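Local coordinates for transcriptional regulator (LacI family) (Clostridium acetobutylicum ATCC 824, PDB 3G85), which probably acts as a DNA-binding transcription factor of the LacI family, with a periplasmic-binding-protein-like core that in such repressors senses a small effector, at residues I14-S19 against A71-N76; S105-D110 against G250-L255. One frame throughout, in Å; residues are numbered along the deposited sequence.

Contact 1. Residues I14-S19 against A71-N76; sequences IALYWS and AAIIAN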
ATOM      1  N   ILE A  14       1.268  22.360  -4.024  1.00 26.09           N
ATOM      2  CA  ILE A  14       0.752  21.239  -3.243  1.00 25.38           C
ATOM      3  C   ILE A  14       1.943  20.435  -2.675  1.00 25.11           C
ATOM      4  O   ILE A  14       2.822  20.005  -3.439  1.00 24.93           O
ATOM      5  CB  ILE A  14      -0.063  20.280  -4.125  1.00 25.28           C
ATOM      6  CG1 ILE A  14      -1.242  21.022  -4.798  1.00 25.34           C
ATOM      7  CG2 ILE A  14      -0.567  19.050  -3.312  1.00 24.14           C
ATOM      8  CD1 ILE A  14      -1.857  20.234  -5.935  1.00 27.71           C
ATOM      9  N   ALA A  15       1.938  20.198  -1.370  1.00 24.37           N
ATOM     10  CA  ALA A  15       3.007  19.426  -0.734  1.00 23.39           C
ATOM     11  C   ALA A  15       2.557  17.978  -0.495  1.00 23.37           C
ATOM     12  O   ALA A  15       1.455  17.732   0.031  1.00 22.53           O
ATOM     13  CB  ALA A  15       3.444  20.078   0.579  1.00 24.14           C
ATOM     14  N   LEU A  16       3.426  17.040  -0.868  1.00 20.67           N
ATOM     15  CA  LEU A  16       3.246  15.655  -0.495  1.00 21.24           C
ATOM     16  C   LEU A  16       4.143  15.414   0.712  1.00 21.03           C
ATOM     17  O   LEU A  16       5.375  15.389   0.570  1.00 20.67           O
ATOM     18  CB  LEU A  16       3.637  14.727  -1.631  1.00 20.03           C
ATOM     19  CG  LEU A  16       3.584  13.226  -1.355  1.00 21.07           C
ATOM     20  CD1 LEU A  16       2.139  12.758  -1.064  1.00 21.03           C
ATOM     21  CD2 LEU A  16       4.194  12.485  -2.524  1.00 21.94           C
ATOM     22  N   TYR A  17       3.526  15.263   1.885  1.00 20.10           N
ATOM     23  CA  TYR A  17       4.295  14.913   3.082  1.00 20.83           C
ATOM     24  C   TYR A  17       4.560  13.405   3.122  1.00 21.04           C
ATOM     25  O   TYR A  17       3.619  12.630   3.103  1.00 20.07           O
ATOM     26  CB  TYR A  17       3.551  15.371   4.318  1.00 21.57           C
ATOM     27  CG  TYR A  17       3.713  16.848   4.501  1.00 23.15           C
ATOM     28  CD1 TYR A  17       4.847  17.358   5.126  1.00 22.46           C
ATOM     29  CD2 TYR A  17       2.769  17.746   3.970  1.00 25.62           C
ATOM     30  CE1 TYR A  17       5.034  18.719   5.279  1.00 23.87           C
ATOM     31  CE2 TYR A  17       2.934  19.135   4.104  1.00 25.88           C
ATOM     32  CZ  TYR A  17       4.094  19.611   4.756  1.00 26.21           C
ATOM     33  OH  TYR A  17       4.299  20.961   4.911  1.00 23.46           O
ATOM     34  N   TRP A  18       5.847  13.041   3.223  1.00 21.36           N
ATOM     35  CA  TRP A  18       6.320  11.666   3.057  1.00 21.09           C
ATOM     36  C   TRP A  18       7.013  11.172   4.333  1.00 21.38           C
ATOM     37  O   TRP A  18       8.190  11.501   4.595  1.00 20.87           O
ATOM     38  CB  TRP A  18       7.318  11.590   1.879  1.00 21.40           C
ATOM     39  CG  TRP A  18       7.642  10.168   1.523  1.00 21.75           C
ATOM     40  CD1 TRP A  18       8.735   9.442   1.902  1.00 20.82           C
ATOM     41  CD2 TRP A  18       6.851   9.306   0.683  1.00 22.73           C
ATOM     42  NE1 TRP A  18       8.659   8.163   1.368  1.00 20.82           N
ATOM     43  CE2 TRP A  18       7.492   8.054   0.647  1.00 21.39           C
ATOM     44  CE3 TRP A  18       5.613   9.459   0.018  1.00 23.09           C
ATOM     45  CZ2 TRP A  18       6.996   6.984  -0.114  1.00 22.16           C
ATOM     46  CZ3 TRP A  18       5.092   8.364  -0.696  1.00 23.81           C
ATOM     47  CH2 TRP A  18       5.792   7.143  -0.749  1.00 21.73           C
ATOM     48  N   SER A  19       6.267  10.416   5.127  1.00 22.28           N
ATOM     49  CA  SER A  19       6.776   9.864   6.397  1.00 23.24           C
ATOM     50  C   SER A  19       7.998   8.929   6.199  1.00 23.34           C
ATOM     51  O   SER A  19       8.060   8.131   5.245  1.00 23.56           O
ATOM     52  CB  SER A  19       5.645   9.116   7.085  1.00 23.29           C
ATOM     53  OG  SER A  19       6.084   8.655   8.346  1.00 28.08           O
ATOM     54  N   ALA A  71      -2.000  23.474  -0.369  1.00 27.35           N
ATOM     55  CA  ALA A  71      -2.680  22.219  -0.048  1.00 25.70           C
ATOM     56  C   ALA A  71      -1.624  21.187   0.314  1.00 25.60           C
ATOM     57  O   ALA A  71      -0.434  21.340  -0.026  1.00 25.26           O
ATOM     58  CB  ALA A  71      -3.495  21.737  -1.250  1.00 24.81           C
ATOM     59  N   ALA A  72      -2.041  20.128   0.999  1.00 24.83           N
ATOM     60  CA  ALA A  72      -1.105  19.050   1.324  1.00 24.24           C
ATOM     61  C   ALA A  72      -1.784  17.714   1.160  1.00 23.63           C
ATOM     62  O   ALA A  72      -2.989  17.600   1.385  1.00 22.19           O
ATOM     63  CB  ALA A  72      -0.607  19.187   2.746  1.00 23.90           C
ATOM     64  N   ILE A  73      -0.987  16.707   0.821  1.00 22.52           N
ATOM     65  CA  ILE A  73      -1.435  15.315   0.783  1.00 21.65           C
ATOM     66  C   ILE A  73      -0.498  14.608   1.750  1.00 21.72           C
ATOM     67  O   ILE A  73       0.733  14.761   1.621  1.00 22.22           O
ATOM     68  CB  ILE A  73      -1.192  14.682  -0.609  1.00 20.84           C
ATOM     69  CG1 ILE A  73      -1.918  15.466  -1.720  1.00 21.43           C
ATOM     70  CG2 ILE A  73      -1.644  13.236  -0.588  1.00 20.77           C
ATOM     71  CD1 ILE A  73      -1.363  15.233  -3.139  1.00 22.49           C
ATOM     72  N   ILE A  74      -1.043  13.833   2.689  1.00 21.13           N
ATOM     73  CA  ILE A  74      -0.194  13.088   3.623  1.00 20.23           C
ATOM     74  C   ILE A  74      -0.184  11.649   3.212  1.00 20.29           C
ATOM     75  O   ILE A  74      -1.226  11.002   3.271  1.00 19.92           O
ATOM     76  CB  ILE A  74      -0.703  13.132   5.053  1.00 20.53           C
ATOM     77  CG1 ILE A  74      -1.234  14.517   5.439  1.00 21.07           C
ATOM     78  CG2 ILE A  74       0.405  12.583   5.986  1.00 19.01           C
ATOM     79  CD1 ILE A  74      -0.300  15.713   5.226  1.00 24.59           C
ATOM     80  N   ALA A  75       0.982  11.160   2.785  1.00 19.65           N
ATOM     81  CA  ALA A  75       1.100   9.803   2.229  1.00 21.43           C
ATOM     82  C   ALA A  75       0.770   8.675   3.221  1.00 22.83           C
ATOM     83  O   ALA A  75       0.115   7.693   2.846  1.00 21.84           O
ATOM     84  CB  ALA A  75       2.482   9.607   1.619  1.00 21.13           C
ATOM     85  N   ASN A  76       1.236   8.804   4.473  1.00 22.49           N
ATOM     86  CA  ASN A  76       0.993   7.774   5.485  1.00 24.29           C
ATOM     87  C   ASN A  76       0.963   8.383   6.873  1.00 24.22           C
ATOM     88  O   ASN A  76       1.979   8.346   7.590  1.00 23.35           O
ATOM     89  CB  ASN A  76       2.074   6.644   5.404  1.00 24.78           C
ATOM     90  CG  ASN A  76       1.874   5.566   6.481  1.00 29.79           C
ATOM     91  OD1 ASN A  76       0.747   5.103   6.704  1.00 33.53           O
ATOM     92  ND2 ASN A  76       2.963   5.181   7.164  1.00 29.04           N
TER
HETATM   93  O   HOH W   1       3.340  10.595   5.273  1.00 22.72           O
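Strands 14-19 and 71-74 are adjacent and parallel in the N-terminal sheet of the periplasmic-binding-protein-like fold, I14 pairing with A71 and Y17 with I74. A ladder of four backbone hydrogen bonds joins them: A15 N to A71 O, I73 N to A15 O at 2.8 Å, Y17 N to I73 O, and A75 N to Y17 O at 3.0 Å, the last nearly straight at 170°. Beyond the ladder the chains part, and one water bridges them, donating to Y17 O and accepting from S19 N and N76 N, so Y17 O is gripped twice. On the sheet face of I14, L16 and I73, I73 CD1 lies 3.9 Å from I14 CG2; L16 CG, anti to the backbone N (chi1 176°), carries the branch forward along the strand, where L16 CD1 meets I73 CG2 at 3.8 Å and nears A75 CB. On the other face the Y17 ring sets its edge against A72, CE2 lying 3.8 Å from A72 CB in the ring plane, and I74 CD1 comes within 3.9 Å of Y17 CD2. A75 CB comes obliquely against the W18 ring, 3.5 Å from CE3; F30 of helix 27-40 meets that ring edge-to-face. At the C-terminal ends S19 OG and N76 ND2 both bond D21, and N76 OD1 is held by R99 and N139; a glycerol, probably from the crystallisation liquor, lies about 5 Å from the N76 side chain. The chemistry changes along the pair, from apolar side chains flanking a regular ladder to a polar, hydrated end, consistent with the interdomain effector cleft of LacI-family proteins.

Contact 2. Residues S105-D110 against G250-L255; sequences SSVNVD and GTCISL
V107 on strand 105-109 points its side chain at helix 250-255, where one methyl, CG2, meets three residues spaced along a single helix face. CG2 lies 3.7 Å from L255 CD1, 3.8 Å from C252 SG and 4.0 Å from T251 CG2. With CG2 anti to its own carbonyl carbon (CG1 at chi1 176°), V107 thrusts this methyl among the three side chains. The sulfur also lies 3.9 Å from V107 CB. Away from this tight spot the contact thins: L255 CD1 is 4.0 Å from S106 O and 4.4 Å from S105 CB. T251, partly exposed, turns its methyl to the strand, while its OG1 bonds E247 O one turn back in the helix; S254, also partly exposed, has its OG bonded to K37. The helix runs nearly antiparallel to the strand, at 160°, with the short axes 8.7 Å apart at closest approach, and packs on it mainly through side chains. Strand 105-109 lies between strands 94-97 and 269-272; I95 and F97 touch C252, F272 touches V107 and T251, and helix 27-40 receives I253 on another side.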
ATOM      1  N   SER A 105     -10.895  15.068   3.795  1.00 23.27           N
ATOM      2  CA  SER A 105     -11.054  14.331   2.539  1.00 21.90           C
ATOM      3  C   SER A 105      -9.907  13.310   2.380  1.00 21.99           C
ATOM      4  O   SER A 105      -8.785  13.451   2.968  1.00 20.44           O
ATOM      5  CB  SER A 105     -11.131  15.304   1.351  1.00 22.34           C
ATOM      6  OG  SER A 105     -12.258  16.208   1.480  1.00 21.97           O
ATOM      7  N   SER A 106     -10.178  12.263   1.624  1.00 20.88           N
ATOM      8  CA  SER A 106      -9.239  11.164   1.527  1.00 21.23           C
ATOM      9  C   SER A 106      -9.363  10.454   0.193  1.00 20.93           C
ATOM     10  O   SER A 106     -10.429  10.474  -0.451  1.00 19.89           O
ATOM     11  CB  SER A 106      -9.425  10.165   2.689  1.00 22.06           C
ATOM     12  OG  SER A 106     -10.726   9.569   2.664  1.00 20.52           O
ATOM     13  N   VAL A 107      -8.250   9.836  -0.229  1.00 20.25           N
ATOM     14  CA  VAL A 107      -8.239   8.932  -1.373  1.00 20.44           C
ATOM     15  C   VAL A 107      -7.695   7.589  -0.838  1.00 20.45           C
ATOM     16  O   VAL A 107      -6.550   7.526  -0.347  1.00 20.21           O
ATOM     17  CB  VAL A 107      -7.364   9.517  -2.547  1.00 20.88           C
ATOM     18  CG1 VAL A 107      -7.241   8.574  -3.701  1.00 20.22           C
ATOM     19  CG2 VAL A 107      -7.956  10.839  -3.085  1.00 20.69           C
ATOM     20  N   ASN A 108      -8.518   6.553  -0.895  1.00 19.16           N
ATOM     21  CA  ASN A 108      -8.244   5.286  -0.205  1.00 20.51           C
ATOM     22  C   ASN A 108      -8.437   4.122  -1.138  1.00 19.77           C
ATOM     23  O   ASN A 108      -8.935   4.288  -2.249  1.00 20.78           O
ATOM     24  CB  ASN A 108      -9.175   5.076   0.998  1.00 20.61           C
ATOM     25  CG  ASN A 108      -9.266   6.293   1.929  1.00 25.63           C
ATOM     26  OD1 ASN A 108     -10.348   6.599   2.437  1.00 34.99           O
ATOM     27  ND2 ASN A 108      -8.183   6.986   2.141  1.00 23.37           N
ATOM     28  N   VAL A 109      -8.004   2.939  -0.713  1.00 20.33           N
ATOM     29  CA  VAL A 109      -8.271   1.747  -1.500  1.00 20.35           C
ATOM     30  C   VAL A 109      -9.051   0.807  -0.586  1.00 21.39           C
ATOM     31  O   VAL A 109      -8.969   0.907   0.639  1.00 21.86           O
ATOM     32  CB  VAL A 109      -6.959   1.148  -2.106  1.00 20.97           C
ATOM     33  CG1 VAL A 109      -6.070   0.592  -0.969  1.00 20.09           C
ATOM     34  CG2 VAL A 109      -7.257   0.078  -3.200  1.00 20.87           C
ATOM     35  N   ASP A 110      -9.859  -0.087  -1.143  1.00 21.34           N
ATOM     36  CA  ASP A 110     -10.588  -1.019  -0.248  1.00 22.24           C
ATOM     37  C   ASP A 110      -9.695  -2.167   0.189  1.00 22.10           C
ATOM     38  O   ASP A 110      -9.588  -3.189  -0.485  1.00 21.35           O
ATOM     39  CB  ASP A 110     -11.883  -1.546  -0.856  1.00 23.87           C
ATOM     40  CG  ASP A 110     -12.816  -2.171   0.230  1.00 27.31           C
ATOM     41  OD1 ASP A 110     -12.323  -2.752   1.228  1.00 27.14           O
ATOM     42  OD2 ASP A 110     -14.051  -2.074   0.090  1.00 31.66           O
ATOM     43  N   GLY A 250      -2.928  11.018  -8.664  1.00 23.02           N
ATOM     44  CA  GLY A 250      -3.561  11.942  -9.606  1.00 23.35           C
ATOM     45  C   GLY A 250      -4.882  12.431  -9.033  1.00 24.37           C
ATOM     46  O   GLY A 250      -5.203  13.633  -9.110  1.00 24.73           O
ATOM     47  N   THR A 251      -5.662  11.521  -8.457  1.00 23.19           N
ATOM     48  CA  THR A 251      -6.973  11.908  -7.891  1.00 23.41           C
ATOM     49  C   THR A 251      -6.849  12.877  -6.700  1.00 23.38           C
ATOM     50  O   THR A 251      -7.708  13.754  -6.489  1.00 22.94           O
ATOM     51  CB  THR A 251      -7.808  10.671  -7.506  1.00 23.19           C
ATOM     52  OG1 THR A 251      -8.071   9.910  -8.679  1.00 25.47           O
ATOM     53  CG2 THR A 251      -9.147  11.078  -6.902  1.00 22.95           C
ATOM     54  N   CYS A 252      -5.782  12.727  -5.908  1.00 23.03           N
ATOM     55  CA  CYS A 252      -5.463  13.698  -4.860  1.00 23.72           C
ATOM     56  C   CYS A 252      -5.410  15.129  -5.413  1.00 25.18           C
ATOM     57  O   CYS A 252      -6.002  16.034  -4.831  1.00 26.23           O
ATOM     58  CB  CYS A 252      -4.133  13.331  -4.152  1.00 22.45           C
ATOM     59  SG  CYS A 252      -4.263  11.877  -3.089  1.00 25.01           S
ATOM     60  N   ILE A 253      -4.708  15.339  -6.525  1.00 25.88           N
ATOM     61  CA  ILE A 253      -4.655  16.666  -7.158  1.00 28.70           C
ATOM     62  C   ILE A 253      -6.055  17.167  -7.571  1.00 28.48           C
ATOM     63  O   ILE A 253      -6.368  18.340  -7.375  1.00 29.77           O
ATOM     64  CB  ILE A 253      -3.731  16.648  -8.396  1.00 28.46           C
ATOM     65  CG1 ILE A 253      -2.294  16.296  -7.957  1.00 28.71           C
ATOM     66  CG2 ILE A 253      -3.860  17.956  -9.236  1.00 28.85           C
ATOM     67  CD1 ILE A 253      -1.276  16.348  -9.083  1.00 30.13           C
ATOM     68  N   SER A 254      -6.875  16.277  -8.135  1.00 28.79           N
ATOM     69  CA  SER A 254      -8.252  16.623  -8.529  1.00 29.10           C
ATOM     70  C   SER A 254      -9.033  17.143  -7.353  1.00 28.04           C
ATOM     71  O   SER A 254      -9.743  18.160  -7.492  1.00 27.76           O
ATOM     72  CB  SER A 254      -9.011  15.405  -9.072  1.00 29.45           C
ATOM     73  OG  SER A 254      -8.445  14.943 -10.276  1.00 33.87           O
ATOM     74  N   LEU A 255      -8.955  16.417  -6.240  1.00 25.72           N
ATOM     75  CA  LEU A 255      -9.623  16.805  -5.008  1.00 25.53           C
ATOM     76  C   LEU A 255      -9.103  18.157  -4.514  1.00 25.44           C
ATOM     77  O   LEU A 255      -9.890  19.037  -4.148  1.00 23.75           O
ATOM     78  CB  LEU A 255      -9.429  15.771  -3.905  1.00 25.45           C
ATOM     79  CG  LEU A 255     -10.129  14.424  -3.984  1.00 26.98           C
ATOM     80  CD1 LEU A 255     -10.079  13.781  -2.596  1.00 26.01           C
ATOM     81  CD2 LEU A 255     -11.581  14.609  -4.446  1.00 27.64           C
TER

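How the contacts relate
Both contacts belong to the same six-stranded parallel sheet, and both are buried. Contact 1 lies within the sheet, joining neighbouring strands by backbone bonds, with a larger interface (509 Å² against 197 Å²); contact 2 lies between sheet and covering helix and relies on apolar side chains. Helix 245-260 ties them together: I73 CD1 is 3.5 Å from C252 CB, so C252 meets I73 of contact 1 as well as V107 of contact 2, and V256 further along touches I14 and A71. The two differ in their edges: contact 1 ends in water and polar side chains, whereas contact 2 stays apolar, though T251, which touches V107, and S254, which takes no part, are partly exposed.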